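Local coordinates for LanC-like protein GCR2 (Arabidopsis thaliana, PDB 3T33) that binds a zinc ion and may take part in abscisic acid signalling as a plant member of the LanC-like protein family, at residues K73-Y78 against D115-D120; G86-L91 against C134-V139; T297-A302 against E312-A317; E319-R324 against K360-F365. One frame throughout, in Å; residues are numbered along the deposited sequence.

Contact 1 (K73-Y78 against D115-D120); sequences KRVRDY and DVASRD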
loop_
_atom_site.group_PDB
_atom_site.type_symbol
_atom_site.label_atom_id
_atom_site.label_comp_id
_atom_site.label_asym_id
_atom_site.label_seq_id
_atom_site.Cartn_x
_atom_site.Cartn_y
_atom_site.Cartn_z
ATOM N N LYS A 73 19.871 -1.018 18.425
ATOM C CA LYS A 73 20.099 -0.328 17.131
ATOM C C LYS A 73 20.868 -1.127 16.058
ATOM O O LYS A 73 21.452 -0.552 15.144
ATOM C CB LYS A 73 20.714 1.085 17.325
ATOM C CG LYS A 73 20.118 1.878 18.521
ATOM C CD LYS A 73 20.483 3.370 18.521
ATOM C CE LYS A 73 20.486 3.910 19.953
ATOM N NZ LYS A 73 20.613 5.422 20.032
ATOM N N ARG A 74 20.842 -2.449 16.174
ATOM C CA ARG A 74 21.541 -3.340 15.253
ATOM C C ARG A 74 20.607 -3.722 14.106
ATOM O O ARG A 74 19.419 -4.058 14.333
ATOM C CB ARG A 74 22.022 -4.601 15.996
ATOM C CG ARG A 74 23.561 -4.663 16.330
ATOM C CD ARG A 74 24.006 -3.696 17.456
ATOM N NE ARG A 74 24.030 -2.282 17.014
ATOM C CZ ARG A 74 25.140 -1.550 16.861
ATOM N NH1 ARG A 74 26.340 -2.084 17.129
ATOM N NH2 ARG A 74 25.056 -0.281 16.457
ATOM N N VAL A 75 21.111 -3.665 12.874
ATOM C CA VAL A 75 20.236 -3.947 11.730
ATOM C C VAL A 75 20.592 -5.213 10.951
ATOM O O VAL A 75 21.548 -5.250 10.190
ATOM C CB VAL A 75 20.004 -2.695 10.802
ATOM C CG1 VAL A 75 19.110 -3.049 9.609
ATOM C CG2 VAL A 75 19.415 -1.556 11.607
ATOM N N ARG A 76 19.722 -6.185 11.028
ATOM C CA ARG A 76 19.816 -7.313 10.148
ATOM C C ARG A 76 18.927 -7.234 8.870
ATOM O O ARG A 76 19.446 -7.306 7.767
ATOM C CB ARG A 76 19.621 -8.571 10.961
ATOM C CG ARG A 76 20.882 -8.900 11.724
ATOM C CD ARG A 76 20.661 -9.451 13.125
ATOM N NE ARG A 76 21.946 -9.630 13.787
ATOM C CZ ARG A 76 22.438 -8.806 14.699
ATOM N NH1 ARG A 76 21.732 -7.762 15.081
ATOM N NH2 ARG A 76 23.627 -9.035 15.237
ATOM N N ASP A 77 17.630 -7.075 9.066
ATOM C CA ASP A 77 16.732 -7.000 7.946
ATOM C C ASP A 77 16.944 -5.756 7.109
ATOM O O ASP A 77 17.481 -5.834 6.060
ATOM C CB ASP A 77 15.305 -7.172 8.394
ATOM C CG ASP A 77 14.402 -7.669 7.303
ATOM O OD1 ASP A 77 13.378 -8.234 7.663
ATOM O OD2 ASP A 77 14.697 -7.490 6.105
ATOM N N TYR A 78 16.554 -4.592 7.510
ATOM C CA TYR A 78 16.847 -3.456 6.621
ATOM C C TYR A 78 15.764 -2.984 5.675
ATOM O O TYR A 78 15.526 -1.839 5.602
ATOM C CB TYR A 78 18.183 -3.612 5.897
ATOM C CG TYR A 78 18.162 -3.800 4.384
ATOM C CD1 TYR A 78 17.862 -2.770 3.534
ATOM C CD2 TYR A 78 18.488 -5.010 3.820
ATOM C CE1 TYR A 78 17.844 -2.955 2.193
ATOM C CE2 TYR A 78 18.484 -5.201 2.488
ATOM C CZ TYR A 78 18.168 -4.179 1.672
ATOM O OH TYR A 78 18.169 -4.390 0.344
ATOM N N ASP A 115 21.252 1.695 5.423
ATOM C CA ASP A 115 22.183 1.885 4.356
ATOM C C ASP A 115 23.438 1.021 4.547
ATOM O O ASP A 115 23.761 0.194 3.682
ATOM C CB ASP A 115 22.547 3.340 4.275
ATOM C CG ASP A 115 23.419 3.661 3.069
ATOM O OD1 ASP A 115 23.359 2.965 2.026
ATOM O OD2 ASP A 115 24.174 4.648 3.175
ATOM N N VAL A 116 24.094 1.206 5.699
ATOM C CA VAL A 116 25.208 0.365 6.190
ATOM C C VAL A 116 24.899 -1.131 6.017
ATOM O O VAL A 116 25.702 -1.885 5.429
ATOM C CB VAL A 116 25.535 0.671 7.706
ATOM C CG1 VAL A 116 26.520 -0.354 8.316
ATOM C CG2 VAL A 116 26.063 2.100 7.897
ATOM N N ALA A 117 23.744 -1.565 6.526
ATOM C CA ALA A 117 23.370 -2.979 6.444
ATOM C C ALA A 117 23.012 -3.451 5.010
ATOM O O ALA A 117 22.993 -4.649 4.757
ATOM C CB ALA A 117 22.226 -3.266 7.392
ATOM N N SER A 118 22.748 -2.527 4.079
ATOM C CA SER A 118 22.309 -2.939 2.734
ATOM C C SER A 118 23.365 -2.875 1.604
ATOM O O SER A 118 23.068 -3.157 0.422
ATOM C CB SER A 118 21.040 -2.198 2.318
ATOM O OG SER A 118 21.201 -0.795 2.340
ATOM N N ARG A 119 24.590 -2.490 1.962
ATOM C CA ARG A 119 25.721 -2.588 1.025
ATOM C C ARG A 119 25.876 -4.091 0.804
ATOM O O ARG A 119 25.516 -4.893 1.686
ATOM C CB ARG A 119 26.990 -1.973 1.650
ATOM C CG ARG A 119 26.772 -0.593 2.297
ATOM C CD ARG A 119 26.288 0.470 1.283
ATOM N NE ARG A 119 26.179 1.799 1.894
ATOM C CZ ARG A 119 27.033 2.805 1.689
ATOM N NH1 ARG A 119 28.075 2.660 0.864
ATOM N NH2 ARG A 119 26.840 3.971 2.304
ATOM N N ASP A 120 26.289 -4.476 -0.398
ATOM C CA ASP A 120 26.337 -5.886 -0.768
ATOM C C ASP A 120 24.967 -6.450 -1.174
ATOM O O ASP A 120 24.884 -7.574 -1.670
ATOM C CB ASP A 120 26.928 -6.717 0.373
ATOM C CG ASP A 120 28.389 -6.405 0.626
ATOM O OD1 ASP A 120 28.994 -5.682 -0.193
ATOM O OD2 ASP A 120 28.933 -6.880 1.645
#

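Contact 2 (G86-L91 against C134-V139); sequences GTAYLL and CALGAV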
loop_
_atom_site.group_PDB
_atom_site.type_symbol
_atom_site.label_atom_id
_atom_site.label_comp_id
_atom_site.label_asym_id
_atom_site.label_seq_id
_atom_site.Cartn_x
_atom_site.Cartn_y
_atom_site.Cartn_z
ATOM N N GLY A 86 10.993 -0.119 7.329
ATOM C CA GLY A 86 9.572 -0.055 7.720
ATOM C C GLY A 86 9.369 0.883 8.892
ATOM O O GLY A 86 8.461 1.700 8.904
ATOM N N THR A 87 10.276 0.845 9.840
ATOM C CA THR A 87 10.187 1.709 11.005
ATOM C C THR A 87 10.493 3.139 10.647
ATOM O O THR A 87 9.731 4.037 11.048
ATOM C CB THR A 87 11.143 1.193 12.112
ATOM O OG1 THR A 87 10.692 -0.116 12.503
ATOM C CG2 THR A 87 11.161 2.108 13.292
ATOM N N ALA A 88 11.562 3.371 9.867
ATOM C CA ALA A 88 11.855 4.698 9.415
ATOM C C ALA A 88 10.662 5.311 8.661
ATOM O O ALA A 88 10.345 6.506 8.796
ATOM C CB ALA A 88 13.124 4.685 8.476
ATOM N N TYR A 89 10.022 4.515 7.819
ATOM C CA TYR A 89 8.913 5.038 7.026
ATOM C C TYR A 89 7.727 5.403 7.888
ATOM O O TYR A 89 7.066 6.406 7.685
ATOM C CB TYR A 89 8.536 4.035 5.893
ATOM C CG TYR A 89 7.864 4.703 4.725
ATOM C CD1 TYR A 89 8.177 6.004 4.325
ATOM C CD2 TYR A 89 6.823 4.063 4.067
ATOM C CE1 TYR A 89 7.481 6.619 3.251
ATOM C CE2 TYR A 89 6.152 4.651 3.027
ATOM C CZ TYR A 89 6.476 5.903 2.601
ATOM O OH TYR A 89 5.705 6.386 1.533
ATOM N N LEU A 90 7.474 4.589 8.876
ATOM C CA LEU A 90 6.396 4.876 9.829
ATOM C C LEU A 90 6.687 6.211 10.553
ATOM O O LEU A 90 5.767 7.016 10.821
ATOM C CB LEU A 90 6.243 3.709 10.798
ATOM C CG LEU A 90 5.313 4.045 12.010
ATOM C CD1 LEU A 90 3.870 4.373 11.562
ATOM C CD2 LEU A 90 5.341 2.875 13.049
ATOM N N LEU A 91 7.979 6.440 10.859
ATOM C CA LEU A 91 8.447 7.650 11.535
ATOM C C LEU A 91 8.331 8.831 10.640
ATOM O O LEU A 91 7.959 9.947 11.082
ATOM C CB LEU A 91 9.901 7.459 12.019
ATOM C CG LEU A 91 9.940 6.707 13.354
ATOM C CD1 LEU A 91 11.320 6.200 13.583
ATOM C CD2 LEU A 91 9.554 7.666 14.476
ATOM N N CYS A 134 17.494 4.364 -0.240
ATOM C CA CYS A 134 17.980 5.593 -0.797
ATOM C C CYS A 134 16.906 6.612 -1.029
ATOM O O CYS A 134 17.166 7.807 -0.935
ATOM C CB CYS A 134 18.685 5.290 -2.121
ATOM S SG CYS A 134 20.258 4.299 -1.895
ATOM N N ALA A 135 15.714 6.197 -1.435
ATOM C CA ALA A 135 14.729 7.208 -1.807
ATOM C C ALA A 135 14.176 7.841 -0.541
ATOM O O ALA A 135 14.005 9.046 -0.500
ATOM C CB ALA A 135 13.607 6.611 -2.663
ATOM N N LEU A 136 13.970 7.061 0.523
ATOM C CA LEU A 136 13.515 7.644 1.779
ATOM C C LEU A 136 14.613 8.517 2.348
ATOM O O LEU A 136 14.399 9.607 2.824
ATOM C CB LEU A 136 13.186 6.561 2.797
ATOM C CG LEU A 136 12.085 6.751 3.842
ATOM C CD1 LEU A 136 12.188 5.876 5.109
ATOM C CD2 LEU A 136 11.640 8.180 4.136
ATOM N N GLY A 137 15.828 8.037 2.298
ATOM C CA GLY A 137 16.952 8.826 2.812
ATOM C C GLY A 137 16.924 10.192 2.193
ATOM O O GLY A 137 17.000 11.188 2.916
ATOM N N ALA A 138 16.838 10.238 0.852
ATOM C CA ALA A 138 16.930 11.488 0.118
ATOM C C ALA A 138 15.730 12.416 0.401
ATOM O O ALA A 138 15.868 13.606 0.456
ATOM C CB ALA A 138 17.030 11.211 -1.425
ATOM N N VAL A 139 14.557 11.831 0.606
ATOM C CA VAL A 139 13.350 12.628 0.847
ATOM C C VAL A 139 13.400 13.174 2.275
ATOM O O VAL A 139 13.204 14.357 2.504
ATOM C CB VAL A 139 12.060 11.806 0.507
ATOM C CG1 VAL A 139 10.826 12.555 0.984
ATOM C CG2 VAL A 139 11.967 11.556 -1.033
#

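Contact 3 (T297-A302 against E312-A317); sequences TLVKAA and EAAMEA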
loop_
_atom_site.group_PDB
_atom_site.type_symbol
_atom_site.label_atom_id
_atom_site.label_comp_id
_atom_site.label_asym_id
_atom_site.label_seq_id
_atom_site.Cartn_x
_atom_site.Cartn_y
_atom_site.Cartn_z
ATOM N N THR A 297 -5.572 -0.555 -8.095
ATOM C CA THR A 297 -5.109 -0.303 -9.457
ATOM C C THR A 297 -6.242 0.218 -10.325
ATOM O O THR A 297 -6.042 1.110 -11.136
ATOM C CB THR A 297 -4.558 -1.580 -10.086
ATOM O OG1 THR A 297 -3.649 -2.198 -9.169
ATOM C CG2 THR A 297 -3.855 -1.284 -11.372
ATOM N N LEU A 298 -7.427 -0.355 -10.202
ATOM C CA LEU A 298 -8.580 0.162 -10.993
ATOM C C LEU A 298 -8.919 1.598 -10.544
ATOM O O LEU A 298 -9.228 2.461 -11.353
ATOM C CB LEU A 298 -9.778 -0.763 -10.869
ATOM C CG LEU A 298 -9.473 -2.099 -11.565
ATOM C CD1 LEU A 298 -10.580 -3.048 -11.304
ATOM C CD2 LEU A 298 -9.316 -1.832 -13.084
ATOM N N VAL A 299 -8.780 1.889 -9.260
ATOM C CA VAL A 299 -9.046 3.274 -8.833
ATOM C C VAL A 299 -8.165 4.190 -9.598
ATOM O O VAL A 299 -8.653 5.224 -10.109
ATOM C CB VAL A 299 -8.891 3.516 -7.294
ATOM C CG1 VAL A 299 -8.678 5.026 -6.975
ATOM C CG2 VAL A 299 -10.089 2.984 -6.569
ATOM N N LYS A 300 -6.879 3.824 -9.706
ATOM C CA LYS A 300 -5.908 4.634 -10.479
ATOM C C LYS A 300 -6.284 4.650 -11.975
ATOM O O LYS A 300 -6.303 5.688 -12.623
ATOM C CB LYS A 300 -4.467 4.120 -10.269
ATOM C CG LYS A 300 -3.449 4.762 -11.145
ATOM C CD LYS A 300 -3.213 6.191 -10.770
ATOM C CE LYS A 300 -2.211 6.775 -11.662
ATOM N NZ LYS A 300 -2.152 8.280 -11.546
ATOM N N ALA A 301 -6.605 3.506 -12.533
ATOM C CA ALA A 301 -7.095 3.525 -13.939
ATOM C C ALA A 301 -8.258 4.516 -14.032
ATOM O O ALA A 301 -8.270 5.411 -14.892
ATOM C CB ALA A 301 -7.523 2.156 -14.363
ATOM N N ALA A 302 -9.200 4.412 -13.102
ATOM C CA ALA A 302 -10.358 5.279 -13.138
ATOM C C ALA A 302 -9.999 6.735 -13.143
ATOM O O ALA A 302 -10.611 7.489 -13.881
ATOM C CB ALA A 302 -11.291 4.983 -11.981
ATOM N N GLU A 312 -16.654 1.467 -12.280
ATOM C CA GLU A 312 -17.607 0.510 -11.767
ATOM C C GLU A 312 -16.911 -0.731 -11.284
ATOM O O GLU A 312 -17.313 -1.322 -10.267
ATOM C CB GLU A 312 -18.682 0.157 -12.825
ATOM C CG GLU A 312 -19.760 1.269 -13.047
ATOM C CD GLU A 312 -20.915 0.802 -13.976
ATOM O OE1 GLU A 312 -20.787 -0.294 -14.602
ATOM O OE2 GLU A 312 -21.957 1.527 -14.066
ATOM N N ALA A 313 -15.870 -1.122 -12.022
ATOM C CA ALA A 313 -15.082 -2.285 -11.654
ATOM C C ALA A 313 -14.378 -2.071 -10.297
ATOM O O ALA A 313 -14.348 -2.976 -9.452
ATOM C CB ALA A 313 -14.082 -2.614 -12.749
ATOM N N ALA A 314 -13.838 -0.860 -10.106
ATOM C CA ALA A 314 -13.240 -0.452 -8.812
ATOM C C ALA A 314 -14.261 -0.571 -7.694
ATOM O O ALA A 314 -13.945 -1.135 -6.645
ATOM C CB ALA A 314 -12.705 0.985 -8.865
ATOM N N MET A 315 -15.489 -0.076 -7.937
ATOM C CA MET A 315 -16.541 -0.114 -6.928
ATOM C C MET A 315 -16.884 -1.525 -6.638
ATOM O O MET A 315 -17.080 -1.892 -5.476
ATOM C CB MET A 315 -17.793 0.727 -7.307
ATOM C CG MET A 315 -17.559 2.278 -7.236
ATOM S SD MET A 315 -18.891 3.482 -7.714
ATOM C CE MET A 315 -19.440 2.827 -9.262
ATOM N N GLU A 316 -16.903 -2.354 -7.666
ATOM C CA GLU A 316 -17.284 -3.766 -7.467
ATOM C C GLU A 316 -16.253 -4.555 -6.711
ATOM O O GLU A 316 -16.589 -5.462 -5.946
ATOM C CB GLU A 316 -17.523 -4.443 -8.822
ATOM C CG GLU A 316 -18.763 -3.947 -9.510
ATOM C CD GLU A 316 -19.139 -4.812 -10.743
ATOM O OE1 GLU A 316 -19.486 -4.209 -11.798
ATOM O OE2 GLU A 316 -19.084 -6.080 -10.654
ATOM N N ALA A 317 -14.980 -4.254 -6.978
ATOM C CA ALA A 317 -13.872 -4.819 -6.219
ATOM C C ALA A 317 -13.984 -4.382 -4.734
ATOM O O ALA A 317 -13.751 -5.175 -3.839
ATOM C CB ALA A 317 -12.533 -4.383 -6.833
#

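Contact 4 (E319-R324 against K360-F365); sequences EVVWSR and KAFASF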
loop_
_atom_site.group_PDB
_atom_site.type_symbol
_atom_site.label_atom_id
_atom_site.label_comp_id
_atom_site.label_asym_id
_atom_site.label_seq_id
_atom_site.Cartn_x
_atom_site.Cartn_y
_atom_site.Cartn_z
ATOM N N GLU A 319 -16.759 -3.965 -3.100
ATOM C CA GLU A 319 -17.794 -4.805 -2.438
ATOM C C GLU A 319 -17.240 -6.141 -1.992
ATOM O O GLU A 319 -17.601 -6.648 -0.957
ATOM C CB GLU A 319 -18.989 -5.053 -3.361
ATOM C CG GLU A 319 -19.683 -3.796 -3.804
ATOM C CD GLU A 319 -20.307 -3.046 -2.642
ATOM O OE1 GLU A 319 -20.867 -3.688 -1.742
ATOM O OE2 GLU A 319 -20.248 -1.810 -2.636
ATOM N N VAL A 320 -16.351 -6.729 -2.763
ATOM C CA VAL A 320 -15.693 -7.964 -2.338
ATOM C C VAL A 320 -14.855 -7.757 -1.072
ATOM O O VAL A 320 -14.886 -8.562 -0.112
ATOM C CB VAL A 320 -14.778 -8.401 -3.445
ATOM C CG1 VAL A 320 -13.973 -9.643 -3.019
ATOM C CG2 VAL A 320 -15.622 -8.599 -4.716
ATOM N N VAL A 321 -14.091 -6.664 -1.061
ATOM C CA VAL A 321 -13.386 -6.261 0.187
ATOM C C VAL A 321 -14.372 -5.993 1.349
ATOM O O VAL A 321 -14.186 -6.464 2.494
ATOM C CB VAL A 321 -12.477 -5.061 -0.077
ATOM C CG1 VAL A 321 -11.535 -4.854 1.124
ATOM C CG2 VAL A 321 -11.649 -5.359 -1.347
ATOM N N TRP A 322 -15.459 -5.292 1.060
ATOM C CA TRP A 322 -16.402 -5.033 2.149
ATOM C C TRP A 322 -16.953 -6.319 2.758
ATOM O O TRP A 322 -17.090 -6.404 3.992
ATOM C CB TRP A 322 -17.502 -4.055 1.728
ATOM C CG TRP A 322 -18.459 -3.664 2.799
ATOM C CD1 TRP A 322 -19.797 -3.863 2.775
ATOM C CD2 TRP A 322 -18.177 -2.966 4.039
ATOM N NE1 TRP A 322 -20.357 -3.374 3.922
ATOM C CE2 TRP A 322 -19.400 -2.810 4.709
ATOM C CE3 TRP A 322 -17.004 -2.484 4.651
ATOM C CZ2 TRP A 322 -19.515 -2.160 5.977
ATOM C CZ3 TRP A 322 -17.103 -1.836 5.926
ATOM C CH2 TRP A 322 -18.356 -1.683 6.560
ATOM N N SER A 323 -17.251 -7.338 1.954
ATOM C CA SER A 323 -17.779 -8.547 2.593
ATOM C C SER A 323 -16.751 -9.572 3.011
ATOM O O SER A 323 -16.952 -10.277 4.008
ATOM C CB SER A 323 -18.887 -9.214 1.765
ATOM O OG SER A 323 -18.334 -9.961 0.708
ATOM N N ARG A 324 -15.636 -9.657 2.309
ATOM C CA ARG A 324 -14.669 -10.707 2.655
ATOM C C ARG A 324 -13.312 -10.156 3.110
ATOM O O ARG A 324 -12.394 -10.940 3.363
ATOM C CB ARG A 324 -14.464 -11.643 1.463
ATOM C CG ARG A 324 -15.709 -12.484 1.025
ATOM C CD ARG A 324 -15.546 -12.991 -0.443
ATOM N NE ARG A 324 -14.457 -13.961 -0.546
ATOM C CZ ARG A 324 -13.979 -14.449 -1.686
ATOM N NH1 ARG A 324 -14.480 -14.095 -2.874
ATOM N NH2 ARG A 324 -12.990 -15.329 -1.632
ATOM N N LYS A 360 -13.483 3.775 7.937
ATOM C CA LYS A 360 -13.672 4.010 9.371
ATOM C C LYS A 360 -14.089 2.729 10.110
ATOM O O LYS A 360 -13.606 2.430 11.204
ATOM C CB LYS A 360 -14.658 5.189 9.559
ATOM C CG LYS A 360 -15.283 5.398 10.874
ATOM C CD LYS A 360 -16.190 6.666 10.812
ATOM C CE LYS A 360 -16.621 7.126 12.224
ATOM N NZ LYS A 360 -17.800 8.014 12.130
ATOM N N ALA A 361 -14.963 1.943 9.500
ATOM C CA ALA A 361 -15.392 0.689 10.133
ATOM C C ALA A 361 -14.213 -0.287 10.238
ATOM O O ALA A 361 -14.045 -0.947 11.253
ATOM C CB ALA A 361 -16.535 0.046 9.350
ATOM N N PHE A 362 -13.379 -0.376 9.201
ATOM C CA PHE A 362 -12.280 -1.366 9.311
ATOM C C PHE A 362 -11.286 -0.874 10.358
ATOM O O PHE A 362 -10.812 -1.632 11.148
ATOM C CB PHE A 362 -11.598 -1.579 7.970
ATOM C CG PHE A 362 -12.183 -2.687 7.139
ATOM C CD1 PHE A 362 -13.542 -2.965 7.160
ATOM C CD2 PHE A 362 -11.338 -3.462 6.302
ATOM C CE1 PHE A 362 -14.083 -3.994 6.374
ATOM C CE2 PHE A 362 -11.853 -4.471 5.506
ATOM C CZ PHE A 362 -13.256 -4.741 5.530
ATOM N N ALA A 363 -11.006 0.413 10.380
ATOM C CA ALA A 363 -10.121 0.957 11.381
ATOM C C ALA A 363 -10.673 0.814 12.804
ATOM O O ALA A 363 -9.912 0.511 13.745
ATOM C CB ALA A 363 -9.809 2.398 11.090
ATOM N N SER A 364 -11.979 1.068 12.966
ATOM C CA SER A 364 -12.618 0.836 14.273
ATOM C C SER A 364 -12.559 -0.577 14.689
ATOM O O SER A 364 -12.259 -0.847 15.863
ATOM C CB SER A 364 -14.058 1.301 14.263
ATOM O OG SER A 364 -14.064 2.629 13.805
ATOM N N PHE A 365 -12.797 -1.507 13.752
ATOM C CA PHE A 365 -12.664 -2.932 14.074
ATOM C C PHE A 365 -11.294 -3.233 14.659
ATOM O O PHE A 365 -11.175 -3.800 15.769
ATOM C CB PHE A 365 -12.891 -3.803 12.841
ATOM C CG PHE A 365 -12.750 -5.306 13.127
ATOM C CD1 PHE A 365 -11.524 -5.956 12.975
ATOM C CD2 PHE A 365 -13.854 -6.055 13.542
ATOM C CE1 PHE A 365 -11.395 -7.351 13.281
ATOM C CE2 PHE A 365 -13.733 -7.430 13.830
ATOM C CZ PHE A 365 -12.511 -8.070 13.700
#

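Contact 1 (K73-Y78 against D115-D120)
V75, in the irregular chain between helix 45-69 and helix 84-98, comes closest to A117 near the end of helix 101-118, V75 CA and A117 CA lying 6.2 Å apart. The small A117 side chain lets the loop settle close: A117 CB is 3.5 Å from V75 O and 3.8 Å from V75 CG1. V75 CG1 stands anti to the backbone nitrogen (chi1 179°), which carries this methyl onto A117 while W68 of helix 45-69 touches the same valine. Y78, whose backbone has a positive phi (97°), turns its CB toward the helix. In the alpha/alpha barrel (toroid) of LanC-like proteins the contact fastens the loop between helix 45-69 and helix 84-98 to the C-terminal turn of a helix, at a partly buried place well away from the zinc. S118 CB lies over one face of the Y78 ring as a CH-pi contact, 3.5 Å from the ring centroid and 19° off the normal. It is displaced toward the rim, where Y78 CE1 is 3.3 Å from S118 CB. A117 CB meets the root of the same tyrosine, 4.3 Å from Y78 CB. The phenol reaches past the serine, Y78 OH sharing a hydrogen bond with S121 OG. V133 of helix 130-144 packs against the tyrosine too.

Contact 2 (G86-L91 against C134-V139)
Two helices of the LanC-type toroid, 84-98 and 130-144, meet where L136 of the second pushes its forked end against A88 and Y89 of the first. The backbones stay apart, with 7.4 Å between Y89 CA and L136 CA, and one leucine spans the gap. Its CD1 methyl does most of the touching: L136 CD1 is 3.7 Å from A88 CB and also 3.7 Å from Y89 N, so it rests where the alanine methyl meets the helix backbone. The Y89 side chain passes the leucine aslant. Its CG is anti to the backbone nitrogen (chi1 -155°), which brings the CD1 corner of the ring alongside the leucine branch point, Y89 CD1 to L136 CG measuring 4.0 Å. The second methyl backs this up, with L136 CD2 4.1 Å from Y89 CD1. All three residues are buried, and their side chains meet through carbon atoms alone. Around them, N110 of helix 101-118 touches A88, F183 of helix 174-188 touches Y89, and the Y89 ring also meets that of Y397 in helix 392-402. On the other partner, helix 147-158 packs against C134, A135 and A138, while L184 of helix 174-188 touches A138 and V139.

Contact 3 (T297-A302 against E312-A317)
L298 and V299 of helix 291-305 pack on A313 and A314 of helix 308-324, the next helix in the chain. The two form a tight antiparallel helical hairpin, the building unit of the LanC-type alpha/alpha toroid: the segment axes approach to 8.4 Å with 157° between their directions. L298 comes first and is the main contributor. L298 CA lies 5.2 Å from A314 CA, a closeness that the small alanine side chain permits. With CG anti to the carbonyl carbon (chi1 -68°), the leucine reaches along the facing side of helix 308-324, so that L298 CD1 ends 3.8 Å from A313 CB. I264 of helix 250-265 touches both residues of this pair. V299 lies on the flank of the interface and turns partly to helix 336-350, where S345, L346 and L349 pack on it. A302, one turn beyond L298, also faces helix 308-324 but meets F310 and V311 there, before A313 in the chain. The methyl of A314 sits between two side chains of the first helix: A314 CB is 4.0 Å from L298 CB and 4.0 Å from V299 CG2.

Contact 4 (E319-R324 against K360-F365)
W322 carries its indole from helix 308-324 across to A361 and F362 of helix 353-375. From CB, CG is set anti to the backbone nitrogen (chi1 -176°), and the six-membered ring comes to point at helix 353-375. On the pyrrole side, NE1 is hydrogen-bonded to E17 OE2, near the N terminus of the chain, so the one polar atom of the indole is engaged away from the apolar contact. Farther out, CE3 is the first carbon to meet the phenylalanine, W322 CE3 to F362 CE1 being 3.7 Å. The next, W322 CZ3, is likewise 3.7 Å from F362 CE1. At the tip, W322 CH2 lies 3.8 Å from A361 CB, and this methyl sits at the indole edge, in the ring plane. The two aromatic groups meet rim to rim, neither covering the other's face: their six-membered rings are 5.8 Å apart at the centroids, with planes inclined by 21°. These side chains bridge two helices of the alpha/alpha barrel that run in nearly the same direction, at 27°, with segment axes no closer than 11.9 Å. F343 of helix 336-350 packs on V321 and meets the F362 ring edge-to-face, while R358 makes a cation-pi contact with W322. The far end of the phenylalanine reaches the first helix's backbone, where V321 O lies at the ring edge, 3.6 Å from F362 CZ. Beside it, V321 CG1 is 4.4 Å from F362 CE2.

From the N terminus, the loop 73-78 comes first, followed by helix 84-98; their partners, 115-120 and 134-139, come in the same order, so contacts 1 and 2 cross along the chain. Contact 1 closes a loop over helix 84-98 and most of helix 101-118; contact 2 then ties helix 84-98 to helix 130-144. The centres of contacts 1 and 2 are about 14 Å apart. Contacts 3 and 4 follow in series on the opposite side of the chain's centre. Contact 3 closes a short hairpin, with nine residues between its segments. Contact 4 takes up the same helix 308-324 just beyond, closes a 35-residue loop that holds helix 336-350 and joins helix 308-324 to helix 353-375.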